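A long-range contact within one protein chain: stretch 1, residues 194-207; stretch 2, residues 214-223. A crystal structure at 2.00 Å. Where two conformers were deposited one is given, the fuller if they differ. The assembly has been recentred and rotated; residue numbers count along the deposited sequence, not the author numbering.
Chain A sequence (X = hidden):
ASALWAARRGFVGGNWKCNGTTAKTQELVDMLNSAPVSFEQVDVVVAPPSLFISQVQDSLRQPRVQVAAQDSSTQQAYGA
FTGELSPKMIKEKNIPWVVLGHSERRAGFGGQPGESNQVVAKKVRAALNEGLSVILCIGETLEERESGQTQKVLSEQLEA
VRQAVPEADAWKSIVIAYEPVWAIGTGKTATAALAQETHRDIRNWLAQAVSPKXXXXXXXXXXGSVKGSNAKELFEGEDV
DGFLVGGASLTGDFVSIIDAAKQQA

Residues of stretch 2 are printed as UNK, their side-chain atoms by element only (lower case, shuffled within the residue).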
# COMPACT_ATOMS: atom_id res chain seq x y z
N LEU A 194 19.98 -9.30 26.04
CA LEU A 194 19.32 -8.01 25.72
C LEU A 194 17.88 -8.17 25.26
O LEU A 194 16.99 -7.43 25.70
CB LEU A 194 20.14 -7.22 24.67
CG LEU A 194 19.64 -5.85 24.30
CD1 LEU A 194 20.77 -4.93 23.78
CD2 LEU A 194 18.49 -5.88 23.27
N ALA A 195 17.62 -9.18 24.46
CA ALA A 195 16.25 -9.46 24.00
C ALA A 195 15.38 -9.81 25.18
O ALA A 195 14.32 -9.22 25.35
CB ALA A 195 16.20 -10.55 22.94
N GLN A 196 15.81 -10.74 26.02
CA GLN A 196 15.01 -11.15 27.16
C GLN A 196 14.72 -9.98 28.10
O GLN A 196 13.58 -9.81 28.51
CB GLN A 196 15.70 -12.30 27.93
CG GLN A 196 15.12 -12.56 29.32
CD GLN A 196 13.65 -12.93 29.31
OE1 GLN A 196 13.11 -13.47 28.33
NE2 GLN A 196 12.98 -12.64 30.46
N GLU A 197 15.75 -9.18 28.40
CA GLU A 197 15.60 -8.01 29.28
C GLU A 197 14.53 -7.02 28.73
O GLU A 197 13.63 -6.55 29.46
CB GLU A 197 16.93 -7.27 29.44
CG GLU A 197 16.87 -6.26 30.59
CD GLU A 197 18.06 -5.31 30.71
OE1 GLU A 197 18.46 -4.61 29.76
OE2 GLU A 197 18.61 -5.23 31.80
N THR A 198 14.65 -6.71 27.45
CA THR A 198 13.78 -5.70 26.86
C THR A 198 12.36 -6.25 26.71
O THR A 198 11.39 -5.51 26.90
CB THR A 198 14.27 -5.23 25.49
OG1 THR A 198 15.63 -4.85 25.57
CG2 THR A 198 13.46 -4.04 25.01
N HIS A 199 12.23 -7.53 26.36
CA HIS A 199 10.92 -8.12 26.25
C HIS A 199 10.21 -8.12 27.63
O HIS A 199 9.02 -7.89 27.71
CB HIS A 199 10.95 -9.52 25.73
CG HIS A 199 11.13 -9.64 24.25
ND1 HIS A 199 10.41 -10.54 23.51
CD2 HIS A 199 11.96 -9.01 23.39
CE1 HIS A 199 10.77 -10.45 22.24
NE2 HIS A 199 11.73 -9.56 22.14
N ARG A 200 10.94 -8.37 28.68
CA ARG A 200 10.37 -8.30 30.03
C ARG A 200 9.94 -6.87 30.40
O ARG A 200 8.94 -6.71 31.03
CB ARG A 200 11.34 -8.90 31.05
CG ARG A 200 10.82 -8.99 32.49
CD ARG A 200 9.47 -9.64 32.55
NE ARG A 200 9.43 -10.63 33.62
CZ ARG A 200 8.75 -11.78 33.56
NH1 ARG A 200 7.95 -12.11 32.51
NH2 ARG A 200 8.81 -12.64 34.60
N ASP A 201 10.69 -5.83 30.01
CA ASP A 201 10.29 -4.46 30.15
C ASP A 201 8.98 -4.17 29.39
O ASP A 201 8.15 -3.46 29.89
CB ASP A 201 11.34 -3.49 29.61
CG ASP A 201 12.60 -3.38 30.46
OD1 ASP A 201 12.56 -3.75 31.67
OD2 ASP A 201 13.57 -2.81 29.91
N ILE A 202 8.85 -4.69 28.19
CA ILE A 202 7.66 -4.53 27.40
C ILE A 202 6.48 -5.20 28.11
O ILE A 202 5.39 -4.61 28.20
CB ILE A 202 7.84 -5.09 25.96
CG1 ILE A 202 8.80 -4.20 25.19
CG2 ILE A 202 6.47 -5.25 25.26
CD1 ILE A 202 9.36 -4.91 24.01
N ARG A 203 6.70 -6.39 28.65
CA ARG A 203 5.62 -7.11 29.38
C ARG A 203 5.25 -6.38 30.69
O ARG A 203 4.09 -6.32 31.02
CB ARG A 203 5.98 -8.57 29.60
CG ARG A 203 4.79 -9.48 29.91
CD ARG A 203 5.16 -10.96 30.05
NE ARG A 203 5.87 -11.46 28.85
CZ ARG A 203 5.31 -11.73 27.67
NH1 ARG A 203 4.02 -11.61 27.47
NH2 ARG A 203 6.08 -12.14 26.67
N ASN A 204 6.21 -5.77 31.36
CA ASN A 204 5.95 -4.99 32.58
C ASN A 204 5.17 -3.75 32.17
O ASN A 204 4.30 -3.32 32.93
CB ASN A 204 7.20 -4.55 33.36
CG ASN A 204 7.97 -5.70 33.99
OD1 ASN A 204 7.44 -6.80 34.20
ND2 ASN A 204 9.27 -5.46 34.27
N TRP A 205 5.43 -3.17 30.99
CA TRP A 205 4.64 -2.05 30.52
C TRP A 205 3.18 -2.47 30.34
O TRP A 205 2.28 -1.74 30.79
CB TRP A 205 5.21 -1.42 29.20
CG TRP A 205 4.40 -0.21 28.77
CD1 TRP A 205 4.60 1.11 29.13
CD2 TRP A 205 3.20 -0.23 27.99
NE1 TRP A 205 3.59 1.89 28.62
CE2 TRP A 205 2.75 1.11 27.88
CE3 TRP A 205 2.48 -1.25 27.34
CZ2 TRP A 205 1.55 1.42 27.24
CZ3 TRP A 205 1.28 -0.89 26.65
CH2 TRP A 205 0.88 0.42 26.58
N LEU A 206 2.93 -3.63 29.66
CA LEU A 206 1.56 -4.11 29.46
C LEU A 206 0.85 -4.24 30.81
O LEU A 206 -0.32 -3.88 30.93
CB LEU A 206 1.52 -5.41 28.70
CG LEU A 206 1.98 -5.38 27.25
CD1 LEU A 206 2.23 -6.80 26.73
CD2 LEU A 206 0.95 -4.67 26.43
N ALA A 207 1.53 -4.79 31.79
CA ALA A 207 0.94 -5.06 33.09
C ALA A 207 0.50 -3.80 33.82
O ALA A 207 -0.50 -3.82 34.45
CB ALA A 207 1.89 -5.89 34.00
N UNK A 214 -3.51 -8.95 30.15
CA UNK A 214 -3.01 -8.63 28.84
C UNK A 214 -1.51 -8.92 28.80
O UNK A 214 -1.00 -9.47 27.80
c UNK A 214 -3.34 -7.21 28.43
c UNK A 214 -4.86 -7.11 28.13
c UNK A 214 -2.56 -6.79 27.17
N UNK A 215 -0.81 -8.59 29.90
CA UNK A 215 0.63 -8.85 29.97
C UNK A 215 0.96 -10.32 29.80
O UNK A 215 1.88 -10.67 29.09
c UNK A 215 1.21 -8.30 31.25
N UNK A 216 0.21 -11.19 30.47
CA UNK A 216 0.47 -12.63 30.42
C UNK A 216 0.10 -13.27 29.09
O UNK A 216 0.73 -14.24 28.70
c UNK A 216 1.89 -13.25 33.01
o UNK A 216 2.36 -14.37 33.31
o UNK A 216 2.62 -12.26 32.82
c UNK A 216 -0.24 -13.36 31.56
c UNK A 216 0.37 -13.07 32.92
N UNK A 217 -0.92 -12.75 28.41
CA UNK A 217 -1.40 -13.37 27.19
C UNK A 217 -0.71 -12.85 25.91
O UNK A 217 -0.67 -13.57 24.91
c UNK A 217 -2.89 -13.19 27.07
N UNK A 218 -0.14 -11.64 25.93
CA UNK A 218 0.30 -11.04 24.69
C UNK A 218 1.64 -11.66 24.25
O UNK A 218 2.62 -11.63 25.01
o UNK A 218 -0.83 -8.93 25.27
c UNK A 218 0.41 -9.50 24.83
c UNK A 218 0.86 -8.86 23.54
N UNK A 219 1.70 -12.24 23.04
CA UNK A 219 3.00 -12.64 22.52
C UNK A 219 3.90 -11.40 22.22
O UNK A 219 3.45 -10.42 21.62
c UNK A 219 -0.14 -15.56 19.70
c UNK A 219 2.58 -14.91 21.46
c UNK A 219 1.11 -15.23 21.83
n UNK A 219 -1.02 -15.11 18.84
n UNK A 219 0.16 -14.84 20.80
n UNK A 219 0.45 -16.72 19.45
c UNK A 219 2.87 -13.47 21.25
N UNK A 220 5.13 -11.45 22.69
CA UNK A 220 6.17 -10.44 22.36
C UNK A 220 7.26 -11.17 21.58
O UNK A 220 7.99 -12.03 22.16
c UNK A 220 7.63 -8.58 23.15
c UNK A 220 6.74 -9.74 23.57
c UNK A 220 5.63 -9.22 24.45
N UNK A 221 7.36 -10.85 20.28
CA UNK A 221 8.30 -11.53 19.39
C UNK A 221 9.50 -10.62 19.02
O UNK A 221 9.38 -9.39 19.00
c UNK A 221 6.29 -11.41 16.03
c UNK A 221 7.05 -10.94 17.26
c UNK A 221 6.52 -13.05 18.52
c UNK A 221 7.62 -12.08 18.13
N UNK A 222 10.65 -11.23 18.77
CA UNK A 222 11.88 -10.49 18.50
C UNK A 222 12.13 -10.47 16.97
O UNK A 222 12.01 -11.51 16.28
c UNK A 222 14.83 -9.21 19.29
c UNK A 222 13.14 -11.11 19.28
c UNK A 222 15.13 -11.01 17.72
c UNK A 222 16.62 -9.14 17.65
c UNK A 222 14.40 -10.46 18.78
c UNK A 222 15.95 -8.55 18.73
c UNK A 222 16.22 -10.36 17.16
o UNK A 222 17.71 -8.52 17.08
N UNK A 223 12.56 -9.31 16.45
CA UNK A 223 13.05 -9.28 15.06
C UNK A 223 14.27 -8.39 14.95
O UNK A 223 14.51 -7.56 15.85

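Position 214, on the last turn of a helix, carries three carbons, the first bearing the other two. One of these lies 4.2 Å from Leu 206 CD2. A carbon forked at CB is Val 214, and its apolar branches suit a buried site beside a leucine.

Position 215 has a single side-chain carbon, so it is Ala 215. Its CB points toward stretch 1, 3.9 Å from Leu 206 CB and 3.7 Å from Ala 207 CB. So small a side chain lets the backbones approach closely: the CA atoms of Leu 206 and Ala 215 are 4.9 Å apart.

Position 216 has three carbons in a row, the third carrying two oxygens: Glu 216. Its CB points away into an exposed setting, where a carboxylate is readily solvated, but the chain folds back until OE2 is 4.0 Å from Arg 203 CD.

Position 217 again shows one carbon, directed away and touching nothing on stretch 1. It is Ala 217, common in helices.

At 218 one carbon carries an oxygen and a carbon, which is Thr 218. The hydroxyl OG1 donates to Val 214 O at 2.6 Å, while CB packs 3.8 Å from Leu 206 CD1.

Position 219 has three carbons, a nitrogen, then a carbon with two more nitrogens: Arg 219. It points away from the helix and is partly exposed, a setting that suits a long charged chain; NH1 is hydrogen-bonded elsewhere in the structure.

Position 220 has one carbon bearing two others, pointing toward stretch 1 against His 199, Ile 202 and Arg 203. This is Val 220. CG1 sits over a face of the His 199 ring, 3.8 Å from its centroid, in a CH-pi contact, and 4.1 Å from Ile 202 CG2.

Position 221 has four carbons, forked at the first with one arm two carbons long: Ile 221. It points away from the helix, as alternation along a strand demands, and is buried nonetheless.

Position 222 has one carbon, then a six-carbon ring bearing oxygen: Tyr 222. Its CD1 lies 4.1 Å from Ala 195 CB, whose smallness leaves room for the ring.

Position 223 has no side-chain atoms and is Gly 223; a CB here would point away from stretch 1, so the contact itself does not require glycine.

The helix of stretch 1 runs nearly antiparallel to the strand, with Val 220 and Tyr 222 facing it. Packing is mainly apolar, but Arg 203 pins the turn: NH1 donates to Ala 215 O and to Thr 218 O, each at 2.8 Å, satisfying carbonyls where the helix gives way to extended chain.

Stretch 2, residues 214-223: VAEATRVIYG
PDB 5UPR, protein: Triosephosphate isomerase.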